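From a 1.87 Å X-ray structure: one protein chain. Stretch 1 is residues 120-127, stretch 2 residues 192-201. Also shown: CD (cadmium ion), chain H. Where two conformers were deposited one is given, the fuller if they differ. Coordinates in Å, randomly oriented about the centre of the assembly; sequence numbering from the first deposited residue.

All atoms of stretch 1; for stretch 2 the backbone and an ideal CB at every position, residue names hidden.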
ATOM      1  N   SER A 120       0.090   6.231   9.805  1.00 18.54           N
ATOM      2  CA  SER A 120      -0.532   7.271  10.655  1.00 21.31           C
ATOM      3  C   SER A 120      -1.884   6.711  11.150  1.00 21.58           C
ATOM      4  O   SER A 120      -2.221   5.575  10.882  1.00 20.09           O
ATOM      5  CB  SER A 120      -0.791   8.540   9.863  1.00 21.69           C
ATOM      6  OG  SER A 120      -1.833   8.272   8.939  1.00 20.39           O
ATOM      7  N   GLU A 121      -2.650   7.507  11.887  1.00 20.87           N
ATOM      8  CA  GLU A 121      -3.938   7.051  12.367  1.00 20.68           C
ATOM      9  C   GLU A 121      -4.869   6.763  11.222  1.00 19.90           C
ATOM     10  O   GLU A 121      -5.759   5.946  11.371  1.00 23.67           O
ATOM     11  CB  GLU A 121      -4.558   8.087  13.296  1.00 20.92           C
ATOM     12  CG  GLU A 121      -3.819   8.127  14.633  1.00 21.68           C
ATOM     13  CD  GLU A 121      -4.432   9.150  15.573  1.00 21.92           C
ATOM     14  OE1 GLU A 121      -5.479   9.717  15.180  1.00 23.62           O
ATOM     15  OE2 GLU A 121      -3.859   9.367  16.663  1.00 24.67           O
ATOM     16  N   ASN A 122      -4.631   7.405  10.089  1.00 18.69           N
ATOM     17  CA  ASN A 122      -5.527   7.287   8.898  1.00 21.46           C
ATOM     18  C   ASN A 122      -5.039   6.407   7.743  1.00 19.16           C
ATOM     19  O   ASN A 122      -5.755   6.232   6.741  1.00 18.63           O
ATOM     20  CB  ASN A 122      -5.682   8.686   8.308  1.00 25.83           C
ATOM     21  CG  ASN A 122      -6.368   9.672   9.284  1.00 34.56           C
ATOM     22  OD1 ASN A 122      -7.497   9.458   9.702  1.00 35.50           O
ATOM     23  ND2 ASN A 122      -5.672  10.740   9.632  1.00 29.74           N
ATOM     24  N   THR A 123      -3.785   5.962   7.814  1.00 18.28           N
ATOM     25  CA  THR A 123      -3.137   5.303   6.680  1.00 19.68           C
ATOM     26  C   THR A 123      -2.360   4.065   7.078  1.00 18.44           C
ATOM     27  O   THR A 123      -1.537   4.089   7.996  1.00 17.14           O
ATOM     28  CB  THR A 123      -2.155   6.254   5.909  1.00 22.03           C
ATOM     29  OG1 THR A 123      -2.848   7.434   5.515  1.00 21.60           O
ATOM     30  CG2 THR A 123      -1.535   5.559   4.622  1.00 17.85           C
ATOM     31  N   ILE A 124      -2.572   2.991   6.330  1.00 18.67           N
ATOM     32  CA  ILE A 124      -1.718   1.836   6.484  1.00 17.89           C
ATOM     33  C   ILE A 124      -1.061   1.501   5.122  1.00 17.96           C
ATOM     34  O   ILE A 124      -1.525   1.951   4.070  1.00 20.44           O
ATOM     35  CB  ILE A 124      -2.464   0.607   7.029  1.00 19.01           C
ATOM     36  CG1 ILE A 124      -3.588   0.244   6.083  1.00 16.13           C
ATOM     37  CG2 ILE A 124      -2.982   0.864   8.515  1.00 16.80           C
ATOM     38  CD1 ILE A 124      -4.267  -1.132   6.394  1.00 21.80           C
ATOM     39  N   VAL A 125       0.049   0.759   5.219  1.00 19.99           N
ATOM     40  CA  VAL A 125       0.890   0.482   4.078  1.00 17.43           C
ATOM     41  C   VAL A 125       1.145  -1.012   3.909  1.00 19.09           C
ATOM     42  O   VAL A 125       1.522  -1.682   4.867  1.00 16.54           O
ATOM     43  CB  VAL A 125       2.203   1.251   4.122  1.00 16.77           C
ATOM     44  CG1 VAL A 125       3.051   0.927   2.816  1.00 16.22           C
ATOM     45  CG2 VAL A 125       1.910   2.768   4.183  1.00 19.01           C
ATOM     46  N   LEU A 126       0.892  -1.510   2.691  1.00 13.31           N
ATOM     47  CA  LEU A 126       1.248  -2.899   2.324  1.00 16.65           C
ATOM     48  C   LEU A 126       2.494  -2.956   1.457  1.00 17.62           C
ATOM     49  O   LEU A 126       2.521  -2.404   0.394  1.00 16.81           O
ATOM     50  CB  LEU A 126       0.074  -3.601   1.633  1.00 18.37           C
ATOM     51  CG  LEU A 126      -1.078  -4.171   2.467  1.00 23.11           C
ATOM     52  CD1 LEU A 126      -1.555  -3.240   3.477  1.00 28.80           C
ATOM     53  CD2 LEU A 126      -2.228  -4.669   1.450  1.00 18.71           C
ATOM     54  N   PRO A 127       3.580  -3.619   1.933  1.00 16.39           N
ATOM     55  CA  PRO A 127       4.628  -3.985   0.976  1.00 18.35           C
ATOM     56  C   PRO A 127       4.149  -5.150   0.132  1.00 22.06           C
ATOM     57  O   PRO A 127       3.692  -6.128   0.727  1.00 27.73           O
ATOM     58  CB  PRO A 127       5.780  -4.423   1.870  1.00 16.97           C
ATOM     59  CG  PRO A 127       5.303  -4.283   3.265  1.00 19.99           C
ATOM     60  CD  PRO A 127       3.837  -4.224   3.257  1.00 20.04           C
ATOM     61  N   UNK A 192       2.064  -0.115  -1.285  1.00 16.82           N
ATOM     62  CA  UNK A 192       0.702   0.403  -1.594  1.00 16.64           C
ATOM     63  C   UNK A 192       0.157   1.006  -0.300  1.00 19.69           C
ATOM     64  O   UNK A 192       0.132   0.351   0.749  1.00 20.49           O
ATOM     65  CB  UNK A 192      -0.224  -0.693  -2.125  1.00 16.64           C
ATOM     66  N   UNK A 193      -0.226   2.273  -0.374  1.00 18.45           N
ATOM     67  CA  UNK A 193      -0.730   3.009   0.773  1.00 18.67           C
ATOM     68  C   UNK A 193      -2.250   3.219   0.661  1.00 17.07           C
ATOM     69  O   UNK A 193      -2.783   3.550  -0.427  1.00 19.87           O
ATOM     70  CB  UNK A 193      -0.011   4.354   0.894  1.00 18.67           C
ATOM     71  N   UNK A 194      -2.936   3.011   1.794  1.00 17.08           N
ATOM     72  CA  UNK A 194      -4.403   2.987   1.901  1.00 17.31           C
ATOM     73  C   UNK A 194      -4.909   3.951   2.946  1.00 20.89           C
ATOM     74  O   UNK A 194      -4.636   3.808   4.155  1.00 17.79           O
ATOM     75  CB  UNK A 194      -4.893   1.576   2.231  1.00 17.31           C
ATOM     76  N   UNK A 195      -5.698   4.918   2.481  1.00 16.76           N
ATOM     77  CA  UNK A 195      -6.399   5.806   3.413  1.00 20.39           C
ATOM     78  C   UNK A 195      -7.623   5.059   3.934  1.00 19.11           C
ATOM     79  O   UNK A 195      -8.540   4.746   3.178  1.00 19.92           O
ATOM     80  CB  UNK A 195      -6.798   7.123   2.744  1.00 20.39           C
ATOM     81  N   UNK A 196      -7.679   4.809   5.226  1.00 17.22           N
ATOM     82  CA  UNK A 196      -8.684   3.934   5.801  1.00 19.37           C
ATOM     83  C   UNK A 196      -9.691   4.656   6.750  1.00 21.91           C
ATOM     84  O   UNK A 196     -10.451   3.992   7.412  1.00 19.03           O
ATOM     85  CB  UNK A 196      -7.974   2.812   6.562  1.00 19.37           C
ATOM     86  N   UNK A 197      -9.754   5.993   6.718  1.00 18.44           N
ATOM     87  CA  UNK A 197     -10.647   6.717   7.618  0.50 20.97           C
ATOM     88  C   UNK A 197     -12.101   6.343   7.388  1.00 20.11           C
ATOM     89  O   UNK A 197     -12.876   6.201   8.340  1.00 19.54           O
ATOM     90  CB  UNK A 197     -10.466   8.226   7.444  0.50 20.97           C
ATOM     91  N   UNK A 198     -12.467   6.147   6.154  1.00 17.15           N
ATOM     92  CA  UNK A 198     -13.865   5.783   5.866  1.00 21.11           C
ATOM     93  C   UNK A 198     -14.160   4.379   6.394  1.00 21.45           C
ATOM     94  O   UNK A 198     -15.209   4.164   6.991  1.00 22.73           O
ATOM     95  CB  UNK A 198     -14.147   5.854   4.364  1.00 21.11           C
ATOM     96  N   UNK A 199     -13.175   3.487   6.291  1.00 19.25           N
ATOM     97  CA  UNK A 199     -13.316   2.119   6.775  0.50 17.71           C
ATOM     98  C   UNK A 199     -13.458   2.134   8.296  1.00 19.48           C
ATOM     99  O   UNK A 199     -14.342   1.478   8.856  1.00 18.11           O
ATOM    100  CB  UNK A 199     -12.122   1.263   6.349  0.50 17.71           C
ATOM    101  N   UNK A 200     -12.572   2.899   8.950  1.00 18.90           N
ATOM    102  CA  UNK A 200     -12.604   3.046  10.405  1.00 21.17           C
ATOM    103  C   UNK A 200     -13.929   3.631  10.899  1.00 22.29           C
ATOM    104  O   UNK A 200     -14.442   3.161  11.900  1.00 22.65           O
ATOM    105  CB  UNK A 200     -11.445   3.933  10.865  1.00 21.17           C
ATOM    106  N   UNK A 201     -14.478   4.611  10.186  1.00 20.66           N
ATOM    107  CA  UNK A 201     -15.744   5.224  10.538  0.50 23.19           C
ATOM    108  C   UNK A 201     -16.867   4.162  10.547  1.00 23.37           C
ATOM    109  O   UNK A 201     -17.645   4.085  11.506  1.00 20.96           O
ATOM    110  CB  UNK A 201     -16.073   6.355   9.561  0.50 23.19           C
TER
HETATM  111 CD    CD H 307      -5.553  11.317  16.994  1.00 29.78          CD

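Positions 192 to 195 run antiparallel to T123–L126, at 156° between strand directions; as in any β-strand, successive CB atoms alternate between the two faces of the sheet.

Position 192 pairs with L126 through two backbone hydrogen bonds: 192 N donates to L126 O (2.9 Å) and 192 O accepts from L126 N (2.8 Å). The ideal CB shares a face with I124 and L126 and lies 4.1 Å from L126 O; an aliphatic residue would suit, as would a long polar chain that can leave the strand. It is K192, whose CB lies 4.0 Å from L126 O and whose chain then leads away from stretch 1.

At 193 the CB points to the face of T123 and V125, 4.1 Å from V125 CG2 and 4.2 Å from T123 CG2. Two methyl groups at packing distance favour an apolar residue, alanine, valine or another aliphatic; stretch 1 alone does not fix its size. A193 packs its CB against both methyls, and its CA makes a CA-H...O contact with I124 O.

Position 194 is again a hydrogen-bonded pair: 194 N donates to I124 O (2.9 Å), and I124 N to 194 O (3.1 Å). The CB lies on the face carrying I124 and L126, an apolar surface that would take leucine, isoleucine or an aromatic residue. In Y194, with chi1 m, the ring brings Y194 CE1 to 3.9 Å from L126 CD2, and Y194 CB packs 4.3 Å from I124 CG1.

At 195 the CB returns to the face of T123. The ideal CB lies 4.2 Å from N122 O and 4.8 Å from T123 OG1, so a polar side chain would suit, though others would too. E195 brings OE2 to 3.5 Å from N122 CB.

Position 196 donates its N to N122 O (2.8 Å, 171°). Its CB points sideways, 5.1 Å from I124 CG1, so a branched or long aliphatic chain could reach I124. I196 does so, CD1 lying 4.1 Å from I124 CG2; its O accepts from the N of 200, opening the helix.

At 197 the CB is 3.9 Å from N122 OD1, an acceptor that invites a short polar donor such as serine or threonine. S197 OG lies 2.6 Å from N122 OD1 and 2.6 Å from E195 OE2; which of the two receives its proton is open. S197 N donates to E195 OE1 (2.9 Å).

Positions 198, 199 and 201 have no stretch 1 atom near their CB, so stretch 1 sets no preference and any helix-compatible residue would do; they are Q198, I199 and R201.

Position 200 points toward stretch 1 from farther off, leaving room for a mid-sized or larger side chain. In L200, CD1 comes to 3.6 Å from E121 O, a van der Waals contact.

Stretch 2 (192-201) KAYEISQILR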
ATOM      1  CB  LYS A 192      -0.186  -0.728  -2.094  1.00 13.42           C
ATOM      2  CG  LYS A 192       0.306  -1.338  -3.418  1.00 20.78           C
ATOM      3  CD  LYS A 192      -0.086  -0.372  -4.594  1.00 26.21           C
ATOM      4  CE  LYS A 192       0.602  -0.665  -5.849  1.00 35.78           C
ATOM      5  NZ  LYS A 192       0.295   0.481  -6.763  1.00 31.35           N
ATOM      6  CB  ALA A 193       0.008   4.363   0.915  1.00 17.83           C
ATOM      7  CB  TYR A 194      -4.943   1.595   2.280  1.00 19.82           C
ATOM      8  CG  TYR A 194      -4.570   0.542   1.281  1.00 15.78           C
ATOM      9  CD1 TYR A 194      -3.338  -0.091   1.330  1.00 15.36           C
ATOM     10  CD2 TYR A 194      -5.404   0.240   0.257  1.00 15.82           C
ATOM     11  CE1 TYR A 194      -2.959  -1.009   0.360  1.00 18.27           C
ATOM     12  CE2 TYR A 194      -5.062  -0.717  -0.714  1.00 18.02           C
ATOM     13  CZ  TYR A 194      -3.873  -1.324  -0.668  1.00 17.32           C
ATOM     14  OH  TYR A 194      -3.536  -2.223  -1.655  1.00 18.64           O
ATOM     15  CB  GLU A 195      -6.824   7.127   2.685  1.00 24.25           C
ATOM     16  CG  GLU A 195      -6.892   8.357   3.586  1.00 31.02           C
ATOM     17  CD  GLU A 195      -8.018   8.314   4.627  1.00 33.07           C
ATOM     18  OE1 GLU A 195      -9.046   7.635   4.395  1.00 40.50           O
ATOM     19  OE2 GLU A 195      -7.916   9.016   5.642  1.00 40.66           O
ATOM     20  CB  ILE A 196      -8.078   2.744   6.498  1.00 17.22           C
ATOM     21  CG1 ILE A 196      -7.129   3.193   7.617  1.00 18.49           C
ATOM     22  CG2 ILE A 196      -7.355   1.813   5.462  1.00 19.08           C
ATOM     23  CD1 ILE A 196      -6.900   2.082   8.638  1.00 23.03           C
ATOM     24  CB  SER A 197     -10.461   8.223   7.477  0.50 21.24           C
ATOM     25  OG  SER A 197      -9.164   8.573   7.903  0.50 26.85           O
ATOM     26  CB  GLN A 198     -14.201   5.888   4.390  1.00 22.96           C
ATOM     27  CG  GLN A 198     -14.287   7.354   3.894  1.00 33.09           C
ATOM     28  CD  GLN A 198     -14.639   7.484   2.422  1.00 41.04           C
ATOM     29  OE1 GLN A 198     -14.614   6.506   1.688  1.00 46.87           O
ATOM     30  NE2 GLN A 198     -14.992   8.703   1.993  1.00 42.71           N
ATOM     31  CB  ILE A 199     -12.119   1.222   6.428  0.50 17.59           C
ATOM     32  CG1 ILE A 199     -11.760   1.259   4.938  0.50 22.12           C
ATOM     33  CG2 ILE A 199     -12.431  -0.184   6.847  0.50 14.96           C
ATOM     34  CD1 ILE A 199     -12.923   1.256   4.023  0.50 24.31           C
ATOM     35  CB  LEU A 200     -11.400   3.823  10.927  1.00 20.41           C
ATOM     36  CG  LEU A 200     -10.042   3.109  10.832  1.00 24.93           C
ATOM     37  CD1 LEU A 200      -8.819   4.088  10.955  1.00 20.69           C
ATOM     38  CD2 LEU A 200      -9.931   2.001  11.896  1.00 20.38           C
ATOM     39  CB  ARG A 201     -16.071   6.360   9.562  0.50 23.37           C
ATOM     40  CG  ARG A 201     -17.074   7.356  10.075  0.50 24.82           C
ATOM     41  CD  ARG A 201     -17.651   8.223   8.968  0.50 27.30           C
ATOM     42  NE  ARG A 201     -17.928   7.448   7.768  0.50 30.63           N
ATOM     43  CZ  ARG A 201     -18.931   6.593   7.597  0.50 25.29           C
ATOM     44  NH1 ARG A 201     -19.806   6.347   8.537  0.50 21.79           N
ATOM     45  NH2 ARG A 201     -19.028   5.941   6.454  0.50 33.06           N
TER
HETATM   46  O   HOH W   1      -3.811  12.644  16.957  1.00 33.32           O
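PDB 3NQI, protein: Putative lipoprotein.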